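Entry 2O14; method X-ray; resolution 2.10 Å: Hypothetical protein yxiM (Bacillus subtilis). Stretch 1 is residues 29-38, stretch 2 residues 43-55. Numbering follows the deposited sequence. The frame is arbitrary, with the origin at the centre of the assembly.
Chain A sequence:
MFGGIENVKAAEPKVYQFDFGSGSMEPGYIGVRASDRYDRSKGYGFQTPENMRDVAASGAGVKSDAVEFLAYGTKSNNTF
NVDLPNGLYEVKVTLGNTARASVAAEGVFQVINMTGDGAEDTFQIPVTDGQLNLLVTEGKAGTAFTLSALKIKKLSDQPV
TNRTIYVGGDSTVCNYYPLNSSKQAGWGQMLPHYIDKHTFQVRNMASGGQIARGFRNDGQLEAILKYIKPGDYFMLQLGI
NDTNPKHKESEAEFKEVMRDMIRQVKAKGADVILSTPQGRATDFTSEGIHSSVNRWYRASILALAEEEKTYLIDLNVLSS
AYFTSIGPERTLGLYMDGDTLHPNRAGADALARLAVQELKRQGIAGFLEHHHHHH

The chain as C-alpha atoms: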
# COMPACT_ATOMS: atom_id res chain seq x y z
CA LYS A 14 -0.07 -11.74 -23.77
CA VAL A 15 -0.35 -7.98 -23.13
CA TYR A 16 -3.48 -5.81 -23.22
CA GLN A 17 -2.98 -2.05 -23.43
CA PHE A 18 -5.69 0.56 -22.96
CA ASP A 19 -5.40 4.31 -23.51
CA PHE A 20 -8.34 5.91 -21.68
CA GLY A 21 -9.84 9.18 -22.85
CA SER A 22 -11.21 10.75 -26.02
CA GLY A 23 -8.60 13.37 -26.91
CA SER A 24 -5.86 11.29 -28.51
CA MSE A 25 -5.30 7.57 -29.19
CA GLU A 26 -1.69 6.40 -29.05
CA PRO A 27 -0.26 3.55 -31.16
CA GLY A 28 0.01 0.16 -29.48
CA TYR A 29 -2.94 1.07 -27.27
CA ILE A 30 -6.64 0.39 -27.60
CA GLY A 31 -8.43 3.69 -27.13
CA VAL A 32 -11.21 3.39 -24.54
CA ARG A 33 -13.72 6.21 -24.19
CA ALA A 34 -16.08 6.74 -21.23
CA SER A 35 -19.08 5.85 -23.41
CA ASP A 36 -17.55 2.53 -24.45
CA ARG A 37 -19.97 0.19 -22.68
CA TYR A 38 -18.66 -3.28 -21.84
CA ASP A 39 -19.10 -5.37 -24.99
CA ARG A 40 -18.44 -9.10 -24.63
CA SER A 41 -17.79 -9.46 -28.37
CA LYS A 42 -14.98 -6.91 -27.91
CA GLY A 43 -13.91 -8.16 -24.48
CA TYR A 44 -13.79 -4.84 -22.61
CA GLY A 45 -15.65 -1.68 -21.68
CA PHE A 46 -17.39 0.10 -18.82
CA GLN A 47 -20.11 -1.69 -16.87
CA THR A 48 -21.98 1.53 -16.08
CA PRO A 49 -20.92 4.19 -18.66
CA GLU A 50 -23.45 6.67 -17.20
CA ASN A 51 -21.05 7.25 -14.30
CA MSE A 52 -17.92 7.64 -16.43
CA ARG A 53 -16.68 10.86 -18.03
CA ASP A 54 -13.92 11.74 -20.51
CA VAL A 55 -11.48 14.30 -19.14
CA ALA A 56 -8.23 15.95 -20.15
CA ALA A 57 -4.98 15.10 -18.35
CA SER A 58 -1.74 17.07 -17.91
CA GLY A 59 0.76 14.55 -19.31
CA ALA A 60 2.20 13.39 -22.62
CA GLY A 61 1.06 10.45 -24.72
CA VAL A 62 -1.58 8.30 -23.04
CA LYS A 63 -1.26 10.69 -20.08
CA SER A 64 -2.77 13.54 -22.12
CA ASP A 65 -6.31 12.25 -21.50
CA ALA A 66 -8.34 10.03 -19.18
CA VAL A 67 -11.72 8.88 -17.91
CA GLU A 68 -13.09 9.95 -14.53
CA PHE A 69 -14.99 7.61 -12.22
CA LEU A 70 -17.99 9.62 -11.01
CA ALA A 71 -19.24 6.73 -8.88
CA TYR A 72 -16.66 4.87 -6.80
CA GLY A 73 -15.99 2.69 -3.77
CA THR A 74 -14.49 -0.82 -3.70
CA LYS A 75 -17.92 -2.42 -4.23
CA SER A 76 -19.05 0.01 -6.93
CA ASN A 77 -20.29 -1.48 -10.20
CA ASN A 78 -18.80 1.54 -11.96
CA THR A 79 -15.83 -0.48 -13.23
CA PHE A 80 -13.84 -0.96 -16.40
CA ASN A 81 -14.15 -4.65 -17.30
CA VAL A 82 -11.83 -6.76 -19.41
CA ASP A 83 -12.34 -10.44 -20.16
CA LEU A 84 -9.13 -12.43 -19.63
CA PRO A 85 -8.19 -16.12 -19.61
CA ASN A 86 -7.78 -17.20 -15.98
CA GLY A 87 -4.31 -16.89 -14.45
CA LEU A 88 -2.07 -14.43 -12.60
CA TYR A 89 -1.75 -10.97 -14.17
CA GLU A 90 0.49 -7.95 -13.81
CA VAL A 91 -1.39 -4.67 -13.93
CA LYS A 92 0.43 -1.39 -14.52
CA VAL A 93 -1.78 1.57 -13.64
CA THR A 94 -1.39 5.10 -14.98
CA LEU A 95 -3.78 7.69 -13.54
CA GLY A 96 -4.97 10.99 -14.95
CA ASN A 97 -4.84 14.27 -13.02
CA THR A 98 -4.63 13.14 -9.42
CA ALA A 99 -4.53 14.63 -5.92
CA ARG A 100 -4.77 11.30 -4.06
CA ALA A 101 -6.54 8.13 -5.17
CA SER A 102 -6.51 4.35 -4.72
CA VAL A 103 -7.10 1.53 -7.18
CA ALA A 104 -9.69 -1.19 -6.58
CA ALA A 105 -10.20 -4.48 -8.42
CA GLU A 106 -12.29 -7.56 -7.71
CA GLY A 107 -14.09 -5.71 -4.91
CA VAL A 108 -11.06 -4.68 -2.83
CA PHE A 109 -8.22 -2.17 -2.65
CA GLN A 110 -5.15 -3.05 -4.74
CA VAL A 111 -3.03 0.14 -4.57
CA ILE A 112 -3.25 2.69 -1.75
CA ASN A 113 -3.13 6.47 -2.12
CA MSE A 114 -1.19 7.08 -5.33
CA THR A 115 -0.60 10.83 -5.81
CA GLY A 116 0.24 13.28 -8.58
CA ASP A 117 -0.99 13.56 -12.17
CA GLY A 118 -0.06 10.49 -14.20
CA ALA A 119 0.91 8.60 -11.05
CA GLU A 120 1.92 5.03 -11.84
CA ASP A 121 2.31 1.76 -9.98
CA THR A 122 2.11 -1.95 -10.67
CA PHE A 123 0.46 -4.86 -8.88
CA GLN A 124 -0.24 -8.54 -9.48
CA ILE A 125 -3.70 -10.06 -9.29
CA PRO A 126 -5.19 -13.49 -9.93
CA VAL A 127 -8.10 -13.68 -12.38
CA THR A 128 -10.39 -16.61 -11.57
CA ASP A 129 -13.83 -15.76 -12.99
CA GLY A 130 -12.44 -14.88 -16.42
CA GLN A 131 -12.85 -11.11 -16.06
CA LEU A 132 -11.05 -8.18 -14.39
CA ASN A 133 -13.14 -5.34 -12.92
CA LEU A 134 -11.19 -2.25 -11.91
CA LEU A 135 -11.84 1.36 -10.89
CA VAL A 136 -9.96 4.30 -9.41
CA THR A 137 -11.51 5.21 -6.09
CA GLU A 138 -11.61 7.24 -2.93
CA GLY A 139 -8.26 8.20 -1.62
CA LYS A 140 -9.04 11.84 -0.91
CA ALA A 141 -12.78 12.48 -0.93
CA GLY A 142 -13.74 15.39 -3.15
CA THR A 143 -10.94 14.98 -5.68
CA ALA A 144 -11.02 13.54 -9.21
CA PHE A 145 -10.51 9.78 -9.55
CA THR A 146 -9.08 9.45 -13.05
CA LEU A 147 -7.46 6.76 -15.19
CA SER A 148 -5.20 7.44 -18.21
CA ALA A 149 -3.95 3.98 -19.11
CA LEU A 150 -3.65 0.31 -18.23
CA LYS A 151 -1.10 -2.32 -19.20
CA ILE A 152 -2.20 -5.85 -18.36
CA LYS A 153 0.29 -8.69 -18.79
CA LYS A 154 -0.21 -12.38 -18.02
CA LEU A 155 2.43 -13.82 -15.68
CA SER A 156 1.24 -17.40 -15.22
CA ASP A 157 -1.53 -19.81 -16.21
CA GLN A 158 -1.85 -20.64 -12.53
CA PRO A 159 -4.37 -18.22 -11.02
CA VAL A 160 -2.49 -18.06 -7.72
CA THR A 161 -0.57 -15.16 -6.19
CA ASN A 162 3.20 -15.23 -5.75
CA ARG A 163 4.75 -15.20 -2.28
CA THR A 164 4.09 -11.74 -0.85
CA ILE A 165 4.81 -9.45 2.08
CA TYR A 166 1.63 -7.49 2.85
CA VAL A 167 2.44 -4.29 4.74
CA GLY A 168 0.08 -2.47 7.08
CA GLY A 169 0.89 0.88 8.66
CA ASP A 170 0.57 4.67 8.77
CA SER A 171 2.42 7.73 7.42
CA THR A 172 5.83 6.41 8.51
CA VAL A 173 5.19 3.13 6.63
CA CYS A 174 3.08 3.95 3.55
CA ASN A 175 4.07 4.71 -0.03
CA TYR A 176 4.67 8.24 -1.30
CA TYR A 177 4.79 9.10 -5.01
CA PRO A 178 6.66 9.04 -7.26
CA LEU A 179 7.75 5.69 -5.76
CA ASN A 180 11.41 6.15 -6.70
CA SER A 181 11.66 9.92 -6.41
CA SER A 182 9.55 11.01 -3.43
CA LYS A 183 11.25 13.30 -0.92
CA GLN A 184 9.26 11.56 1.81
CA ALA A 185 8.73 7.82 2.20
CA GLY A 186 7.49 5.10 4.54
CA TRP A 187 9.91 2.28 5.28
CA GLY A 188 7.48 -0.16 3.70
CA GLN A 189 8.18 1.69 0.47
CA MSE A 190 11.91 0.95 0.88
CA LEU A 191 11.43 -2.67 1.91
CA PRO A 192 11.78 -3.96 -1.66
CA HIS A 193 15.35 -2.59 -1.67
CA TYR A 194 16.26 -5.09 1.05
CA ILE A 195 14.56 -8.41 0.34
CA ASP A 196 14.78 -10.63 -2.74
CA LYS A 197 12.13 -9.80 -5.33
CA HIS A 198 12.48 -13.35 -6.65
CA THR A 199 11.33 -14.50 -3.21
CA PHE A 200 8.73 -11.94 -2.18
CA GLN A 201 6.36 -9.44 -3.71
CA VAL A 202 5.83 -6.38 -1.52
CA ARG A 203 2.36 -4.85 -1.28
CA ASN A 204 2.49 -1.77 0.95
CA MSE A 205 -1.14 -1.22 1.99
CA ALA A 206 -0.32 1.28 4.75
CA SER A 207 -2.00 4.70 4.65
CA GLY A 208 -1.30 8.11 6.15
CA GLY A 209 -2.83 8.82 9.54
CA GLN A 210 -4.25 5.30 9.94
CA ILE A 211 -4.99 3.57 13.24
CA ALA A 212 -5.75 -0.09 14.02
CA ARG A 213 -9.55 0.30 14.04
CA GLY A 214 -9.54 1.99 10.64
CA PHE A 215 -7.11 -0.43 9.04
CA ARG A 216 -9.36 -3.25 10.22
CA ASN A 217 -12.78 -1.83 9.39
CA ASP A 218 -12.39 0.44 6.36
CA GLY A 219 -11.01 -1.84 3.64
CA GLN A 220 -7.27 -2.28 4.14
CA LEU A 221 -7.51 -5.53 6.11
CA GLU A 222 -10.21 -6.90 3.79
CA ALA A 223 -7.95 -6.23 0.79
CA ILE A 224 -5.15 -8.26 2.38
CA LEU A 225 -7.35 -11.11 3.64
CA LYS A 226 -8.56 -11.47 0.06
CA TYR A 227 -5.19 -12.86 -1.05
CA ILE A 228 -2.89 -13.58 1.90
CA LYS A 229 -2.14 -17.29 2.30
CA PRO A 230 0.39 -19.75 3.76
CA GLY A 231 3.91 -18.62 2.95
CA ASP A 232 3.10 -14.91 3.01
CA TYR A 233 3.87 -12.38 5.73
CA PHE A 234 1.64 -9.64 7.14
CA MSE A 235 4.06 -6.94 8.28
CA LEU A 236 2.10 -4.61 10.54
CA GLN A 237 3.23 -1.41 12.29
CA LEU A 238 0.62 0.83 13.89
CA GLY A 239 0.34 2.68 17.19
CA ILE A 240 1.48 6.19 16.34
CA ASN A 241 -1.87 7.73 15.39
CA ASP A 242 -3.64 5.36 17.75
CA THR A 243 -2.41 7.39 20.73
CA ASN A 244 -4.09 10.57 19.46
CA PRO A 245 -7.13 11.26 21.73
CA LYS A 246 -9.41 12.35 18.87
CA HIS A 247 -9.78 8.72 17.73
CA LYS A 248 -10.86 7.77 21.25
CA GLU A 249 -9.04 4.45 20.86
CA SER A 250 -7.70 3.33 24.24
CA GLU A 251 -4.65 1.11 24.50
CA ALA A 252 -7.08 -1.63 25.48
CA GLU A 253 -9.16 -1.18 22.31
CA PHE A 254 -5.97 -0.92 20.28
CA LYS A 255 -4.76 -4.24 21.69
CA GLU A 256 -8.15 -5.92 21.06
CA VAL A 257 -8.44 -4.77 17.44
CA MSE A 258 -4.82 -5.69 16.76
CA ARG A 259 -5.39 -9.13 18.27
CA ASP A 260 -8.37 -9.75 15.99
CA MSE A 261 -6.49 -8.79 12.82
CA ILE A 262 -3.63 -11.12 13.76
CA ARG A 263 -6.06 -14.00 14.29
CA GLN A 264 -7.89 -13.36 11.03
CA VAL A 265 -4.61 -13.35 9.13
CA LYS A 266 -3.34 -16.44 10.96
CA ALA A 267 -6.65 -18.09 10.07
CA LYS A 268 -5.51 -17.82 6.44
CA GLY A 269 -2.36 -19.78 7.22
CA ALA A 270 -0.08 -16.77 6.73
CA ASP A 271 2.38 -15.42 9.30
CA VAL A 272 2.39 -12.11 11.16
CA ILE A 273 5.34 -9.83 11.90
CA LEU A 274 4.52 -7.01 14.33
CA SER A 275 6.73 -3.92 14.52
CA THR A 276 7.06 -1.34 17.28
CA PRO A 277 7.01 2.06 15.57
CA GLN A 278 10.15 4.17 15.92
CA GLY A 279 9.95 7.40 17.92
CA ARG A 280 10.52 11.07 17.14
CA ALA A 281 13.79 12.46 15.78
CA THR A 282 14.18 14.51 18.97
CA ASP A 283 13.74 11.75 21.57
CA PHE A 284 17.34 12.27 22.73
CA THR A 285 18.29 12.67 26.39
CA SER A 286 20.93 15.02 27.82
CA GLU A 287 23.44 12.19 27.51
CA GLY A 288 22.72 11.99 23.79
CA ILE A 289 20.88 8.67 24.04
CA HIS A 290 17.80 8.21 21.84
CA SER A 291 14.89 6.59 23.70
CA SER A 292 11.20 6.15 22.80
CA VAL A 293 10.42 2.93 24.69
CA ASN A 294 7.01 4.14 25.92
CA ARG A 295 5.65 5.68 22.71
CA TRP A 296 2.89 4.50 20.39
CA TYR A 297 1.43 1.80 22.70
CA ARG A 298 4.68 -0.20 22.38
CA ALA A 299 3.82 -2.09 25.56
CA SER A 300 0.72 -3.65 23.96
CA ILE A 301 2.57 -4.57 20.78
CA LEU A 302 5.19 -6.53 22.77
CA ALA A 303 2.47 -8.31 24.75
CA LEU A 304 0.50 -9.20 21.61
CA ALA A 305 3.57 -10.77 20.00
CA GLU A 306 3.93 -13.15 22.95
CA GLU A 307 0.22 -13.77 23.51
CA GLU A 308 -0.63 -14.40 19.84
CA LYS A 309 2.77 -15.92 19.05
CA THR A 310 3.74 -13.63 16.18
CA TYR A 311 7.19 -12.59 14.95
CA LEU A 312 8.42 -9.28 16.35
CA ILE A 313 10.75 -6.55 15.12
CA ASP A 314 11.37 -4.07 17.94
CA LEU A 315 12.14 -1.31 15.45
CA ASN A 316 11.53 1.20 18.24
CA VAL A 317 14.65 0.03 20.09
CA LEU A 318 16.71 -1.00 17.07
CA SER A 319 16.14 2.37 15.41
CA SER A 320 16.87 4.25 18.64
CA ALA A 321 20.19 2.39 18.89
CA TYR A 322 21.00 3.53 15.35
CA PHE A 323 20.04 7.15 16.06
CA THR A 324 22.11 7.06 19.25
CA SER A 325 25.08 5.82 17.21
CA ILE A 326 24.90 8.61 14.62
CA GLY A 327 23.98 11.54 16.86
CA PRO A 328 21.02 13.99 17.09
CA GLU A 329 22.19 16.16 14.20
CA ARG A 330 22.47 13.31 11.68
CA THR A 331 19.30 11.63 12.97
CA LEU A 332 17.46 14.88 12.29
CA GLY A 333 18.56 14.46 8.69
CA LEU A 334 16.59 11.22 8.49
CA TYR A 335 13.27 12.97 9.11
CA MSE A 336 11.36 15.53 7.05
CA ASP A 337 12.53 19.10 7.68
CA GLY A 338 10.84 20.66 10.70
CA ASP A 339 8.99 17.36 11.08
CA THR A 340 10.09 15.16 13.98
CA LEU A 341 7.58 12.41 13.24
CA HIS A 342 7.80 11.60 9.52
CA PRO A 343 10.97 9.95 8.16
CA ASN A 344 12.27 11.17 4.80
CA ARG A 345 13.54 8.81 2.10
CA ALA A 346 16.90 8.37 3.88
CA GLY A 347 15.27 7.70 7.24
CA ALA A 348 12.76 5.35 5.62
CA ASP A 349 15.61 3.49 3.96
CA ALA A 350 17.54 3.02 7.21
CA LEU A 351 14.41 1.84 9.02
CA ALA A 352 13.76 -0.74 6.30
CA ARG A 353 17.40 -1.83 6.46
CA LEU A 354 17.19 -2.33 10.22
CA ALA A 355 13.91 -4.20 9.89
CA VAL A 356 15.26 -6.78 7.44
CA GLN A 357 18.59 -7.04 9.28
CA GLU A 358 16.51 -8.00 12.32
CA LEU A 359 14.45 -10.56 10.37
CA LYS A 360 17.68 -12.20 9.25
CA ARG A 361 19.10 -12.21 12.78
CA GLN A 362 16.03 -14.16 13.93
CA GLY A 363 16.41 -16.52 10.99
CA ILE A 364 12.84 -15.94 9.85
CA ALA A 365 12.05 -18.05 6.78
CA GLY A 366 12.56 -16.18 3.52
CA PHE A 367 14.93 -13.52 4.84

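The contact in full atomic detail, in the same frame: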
# COMPACT_ATOMS: atom_id res chain seq x y z
N TYR A 29 -1.92 1.03 -28.31
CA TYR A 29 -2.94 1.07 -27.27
C TYR A 29 -4.33 1.05 -27.86
O TYR A 29 -4.56 1.60 -28.94
CB TYR A 29 -2.81 2.36 -26.45
CG TYR A 29 -1.68 2.40 -25.46
CD1 TYR A 29 -1.91 2.09 -24.12
CD2 TYR A 29 -0.40 2.78 -25.84
CE1 TYR A 29 -0.88 2.16 -23.18
CE2 TYR A 29 0.64 2.86 -24.91
CZ TYR A 29 0.39 2.55 -23.58
OH TYR A 29 1.39 2.63 -22.65
N ILE A 30 -5.25 0.41 -27.16
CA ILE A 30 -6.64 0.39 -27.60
C ILE A 30 -7.26 1.60 -26.91
O ILE A 30 -7.21 1.71 -25.68
CB ILE A 30 -7.39 -0.86 -27.12
CG1 ILE A 30 -6.88 -2.09 -27.88
CG2 ILE A 30 -8.89 -0.67 -27.34
CD1 ILE A 30 -7.55 -3.37 -27.43
N GLY A 31 -7.81 2.51 -27.70
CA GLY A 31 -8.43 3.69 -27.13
C GLY A 31 -9.76 3.31 -26.49
O GLY A 31 -10.58 2.66 -27.13
N VAL A 32 -9.96 3.69 -25.23
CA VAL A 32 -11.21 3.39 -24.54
C VAL A 32 -11.79 4.70 -24.02
O VAL A 32 -11.18 5.40 -23.21
CB VAL A 32 -11.01 2.42 -23.37
CG1 VAL A 32 -12.36 2.06 -22.77
CG2 VAL A 32 -10.28 1.18 -23.84
N ARG A 33 -12.98 5.00 -24.51
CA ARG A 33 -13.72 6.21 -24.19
C ARG A 33 -14.73 5.91 -23.08
O ARG A 33 -15.15 4.76 -22.92
CB ARG A 33 -14.41 6.64 -25.49
CG ARG A 33 -15.22 7.90 -25.49
CD ARG A 33 -15.92 7.97 -26.84
NE ARG A 33 -14.97 7.97 -27.94
CZ ARG A 33 -14.52 9.06 -28.55
NH1 ARG A 33 -14.94 10.26 -28.16
NH2 ARG A 33 -13.63 8.96 -29.54
N ALA A 34 -15.12 6.92 -22.32
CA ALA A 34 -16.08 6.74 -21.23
C ALA A 34 -17.41 6.13 -21.67
O ALA A 34 -18.05 5.43 -20.89
CB ALA A 34 -16.34 8.06 -20.52
N SER A 35 -17.82 6.39 -22.91
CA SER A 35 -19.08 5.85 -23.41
C SER A 35 -18.94 4.44 -23.98
O SER A 35 -19.91 3.87 -24.46
CB SER A 35 -19.69 6.77 -24.48
OG SER A 35 -18.92 6.76 -25.67
N ASP A 36 -17.74 3.88 -23.94
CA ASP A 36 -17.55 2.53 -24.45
C ASP A 36 -18.08 1.54 -23.42
O ASP A 36 -17.37 1.16 -22.48
CB ASP A 36 -16.07 2.23 -24.74
CG ASP A 36 -15.55 2.95 -25.98
OD1 ASP A 36 -16.33 3.16 -26.93
OD2 ASP A 36 -14.35 3.29 -26.01
N ARG A 37 -19.33 1.14 -23.59
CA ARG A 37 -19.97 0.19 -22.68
C ARG A 37 -19.33 -1.18 -22.86
O ARG A 37 -18.91 -1.54 -23.97
CB ARG A 37 -21.47 0.10 -23.00
CG ARG A 37 -22.25 -0.91 -22.17
CD ARG A 37 -23.67 -1.02 -22.68
NE ARG A 37 -24.36 0.26 -22.61
CZ ARG A 37 -24.78 0.83 -21.48
NH1 ARG A 37 -24.58 0.22 -20.32
NH2 ARG A 37 -25.39 2.01 -21.52
N TYR A 38 -19.23 -1.94 -21.77
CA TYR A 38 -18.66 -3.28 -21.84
C TYR A 38 -19.36 -4.07 -22.94
O TYR A 38 -20.58 -4.21 -22.92
CB TYR A 38 -18.85 -4.02 -20.52
CG TYR A 38 -18.54 -5.49 -20.65
CD1 TYR A 38 -17.23 -5.93 -20.77
CD2 TYR A 38 -19.57 -6.43 -20.71
CE1 TYR A 38 -16.93 -7.28 -20.95
CE2 TYR A 38 -19.29 -7.79 -20.90
CZ TYR A 38 -17.97 -8.21 -21.01
OH TYR A 38 -17.68 -9.54 -21.19
N GLY A 43 -14.69 -7.72 -25.63
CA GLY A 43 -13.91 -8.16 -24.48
C GLY A 43 -13.56 -7.11 -23.44
O GLY A 43 -12.80 -7.39 -22.51
N TYR A 44 -14.09 -5.90 -23.58
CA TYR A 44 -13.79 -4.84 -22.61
C TYR A 44 -14.80 -3.70 -22.69
O TYR A 44 -15.58 -3.61 -23.63
CB TYR A 44 -12.39 -4.28 -22.88
CG TYR A 44 -12.28 -3.61 -24.23
CD1 TYR A 44 -11.91 -4.32 -25.36
CD2 TYR A 44 -12.59 -2.26 -24.37
CE1 TYR A 44 -11.86 -3.70 -26.62
CE2 TYR A 44 -12.55 -1.63 -25.62
CZ TYR A 44 -12.19 -2.36 -26.74
OH TYR A 44 -12.19 -1.75 -27.97
N GLY A 45 -14.74 -2.81 -21.70
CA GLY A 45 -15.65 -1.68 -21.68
C GLY A 45 -16.17 -1.40 -20.29
O GLY A 45 -15.96 -2.19 -19.37
N PHE A 46 -16.85 -0.27 -20.12
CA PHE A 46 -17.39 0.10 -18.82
C PHE A 46 -18.75 -0.52 -18.52
O PHE A 46 -19.65 -0.52 -19.36
CB PHE A 46 -17.45 1.62 -18.73
CG PHE A 46 -16.10 2.26 -18.73
CD1 PHE A 46 -15.28 2.21 -17.61
CD2 PHE A 46 -15.63 2.91 -19.87
CE1 PHE A 46 -14.01 2.79 -17.62
CE2 PHE A 46 -14.36 3.49 -19.90
CZ PHE A 46 -13.55 3.43 -18.77
N GLN A 47 -18.88 -1.04 -17.31
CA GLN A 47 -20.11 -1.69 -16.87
C GLN A 47 -21.27 -0.71 -16.75
O GLN A 47 -22.40 -1.04 -17.10
CB GLN A 47 -19.87 -2.38 -15.52
CG GLN A 47 -21.04 -3.22 -15.04
CD GLN A 47 -21.46 -4.26 -16.07
OE1 GLN A 47 -20.65 -5.06 -16.53
NE2 GLN A 47 -22.74 -4.25 -16.44
N THR A 48 -20.98 0.49 -16.24
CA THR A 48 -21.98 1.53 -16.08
C THR A 48 -21.41 2.84 -16.63
O THR A 48 -20.96 3.71 -15.89
CB THR A 48 -22.37 1.72 -14.58
OG1 THR A 48 -21.22 2.13 -13.82
CG2 THR A 48 -22.91 0.41 -14.01
N PRO A 49 -21.43 2.99 -17.97
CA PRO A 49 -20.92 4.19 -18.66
C PRO A 49 -21.55 5.51 -18.18
O PRO A 49 -20.92 6.56 -18.28
CB PRO A 49 -21.26 3.92 -20.13
CG PRO A 49 -21.35 2.44 -20.23
CD PRO A 49 -22.01 2.03 -18.93
N GLU A 50 -22.78 5.46 -17.67
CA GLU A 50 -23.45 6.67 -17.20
C GLU A 50 -22.68 7.38 -16.09
O GLU A 50 -22.85 8.58 -15.88
CB GLU A 50 -24.87 6.36 -16.69
CG GLU A 50 -24.90 5.45 -15.47
CD GLU A 50 -25.07 3.98 -15.83
OE1 GLU A 50 -24.56 3.54 -16.88
OE2 GLU A 50 -25.72 3.25 -15.04
N ASN A 51 -21.82 6.65 -15.38
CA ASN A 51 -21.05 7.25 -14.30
C ASN A 51 -19.58 7.44 -14.65
O ASN A 51 -18.73 7.57 -13.77
CB ASN A 51 -21.18 6.39 -13.03
CG ASN A 51 -22.54 6.57 -12.35
OD1 ASN A 51 -23.03 5.67 -11.68
ND2 ASN A 51 -23.14 7.74 -12.53
N MSE A 52 -19.28 7.44 -15.95
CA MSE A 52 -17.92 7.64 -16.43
C MSE A 52 -17.91 8.91 -17.25
O MSE A 52 -18.92 9.26 -17.88
CB MSE A 52 -17.48 6.47 -17.31
CG MSE A 52 -17.47 5.11 -16.64
SE MSE A 52 -16.25 4.92 -15.14
CE MSE A 52 -14.67 5.65 -15.96
N ARG A 53 -16.79 9.62 -17.27
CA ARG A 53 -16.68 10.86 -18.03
C ARG A 53 -15.28 11.03 -18.62
O ARG A 53 -14.29 10.71 -17.98
CB ARG A 53 -17.00 12.04 -17.11
CG ARG A 53 -16.79 13.41 -17.73
CD ARG A 53 -17.18 14.50 -16.74
NE ARG A 53 -18.58 14.39 -16.36
CZ ARG A 53 -19.10 14.92 -15.26
NH1 ARG A 53 -20.40 14.77 -14.99
NH2 ARG A 53 -18.33 15.60 -14.41
N ASP A 54 -15.21 11.51 -19.86
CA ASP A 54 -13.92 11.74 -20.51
C ASP A 54 -13.35 13.06 -20.01
O ASP A 54 -14.06 14.06 -19.97
CB ASP A 54 -14.08 11.82 -22.03
CG ASP A 54 -14.47 10.50 -22.65
OD1 ASP A 54 -13.88 9.48 -22.26
OD2 ASP A 54 -15.35 10.50 -23.54
N VAL A 55 -12.08 13.07 -19.62
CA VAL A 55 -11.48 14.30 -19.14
C VAL A 55 -10.05 14.43 -19.63
O VAL A 55 -9.37 13.44 -19.92
CB VAL A 55 -11.47 14.39 -17.59
CG1 VAL A 55 -12.91 14.37 -17.05
CG2 VAL A 55 -10.67 13.24 -17.00
O HOH W 1 -13.07 0.85 -27.57
O HOH W 2 -17.50 9.11 -23.96
O HOH W 3 -25.78 4.00 -19.36
O HOH W 4 -23.55 -2.11 -19.45
O HOH W 5 -16.36 -1.56 -25.26
O HOH W 6 -25.34 0.15 -17.68

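Three direct hydrogen bonds join the two stretches, and each uses a backbone atom of residues 34 to 38: Ala34 N and Tyr38 N as donors, Asp36 O as acceptor. At Arg37 and Phe46 the backbones form a single beta bridge: Phe46 N donates to Asp36 O (2.8 Å) and Phe46 O accepts from Tyr38 N (2.8 Å), so both polar backbone atoms of this buried phenylalanine are satisfied. The two segments run so close that Tyr38 CA lies 3.4 Å from Gly45 CA; a CB on Gly45 would clash with Tyr38 CA and Arg37 O, and its backbone angles also call for glycine.

The third bond runs from Ala34 N to Asp54 OD1 (2.8 Å). It anchors a type I turn from Arg33 to Asp36, which is closed by Asp36 N to Arg33 O (2.9 Å) and braced by Arg33 N to Asp36 OD2 (2.7 Å). Ala34 is buried, its small CB packed 3.8 Å from Met52 CB, a selenomethionine whose side chain then leads away.

Val32 CG1 meets Phe46 CE2 at 3.8 Å, while Val32 CG2 and Ile30 CG2 approach Tyr44 CE2 and CZ at 4.0 and 3.8 Å, respectively. The Tyr44 OH, itself 3.5 Å from Ile30 CG2, hydrogen-bonds to water 1 (2.8 Å); the same water donates to Gly31 O (3.1 Å) and, weakly, to Asp36 OD2 (3.2 Å).

Water completes much of the remaining pairing. Water 5 donates to both Arg37 O (2.9 Å) and Tyr44 O (2.7 Å), linking carbonyls that cannot bond each other. Water 2 donates to Asp54 OD2 (2.6 Å) and accepts a weak bond from Ser35 N (2.9 Å). The exposed Arg37 guanidinium has Pro49 CD over one face, 3.4 Å from NH1; waters 4 and 6 connect NH1 to Gln47 O, and water 3 connects NH2 to Glu50 OE1. Together the stretches bury 814 Å².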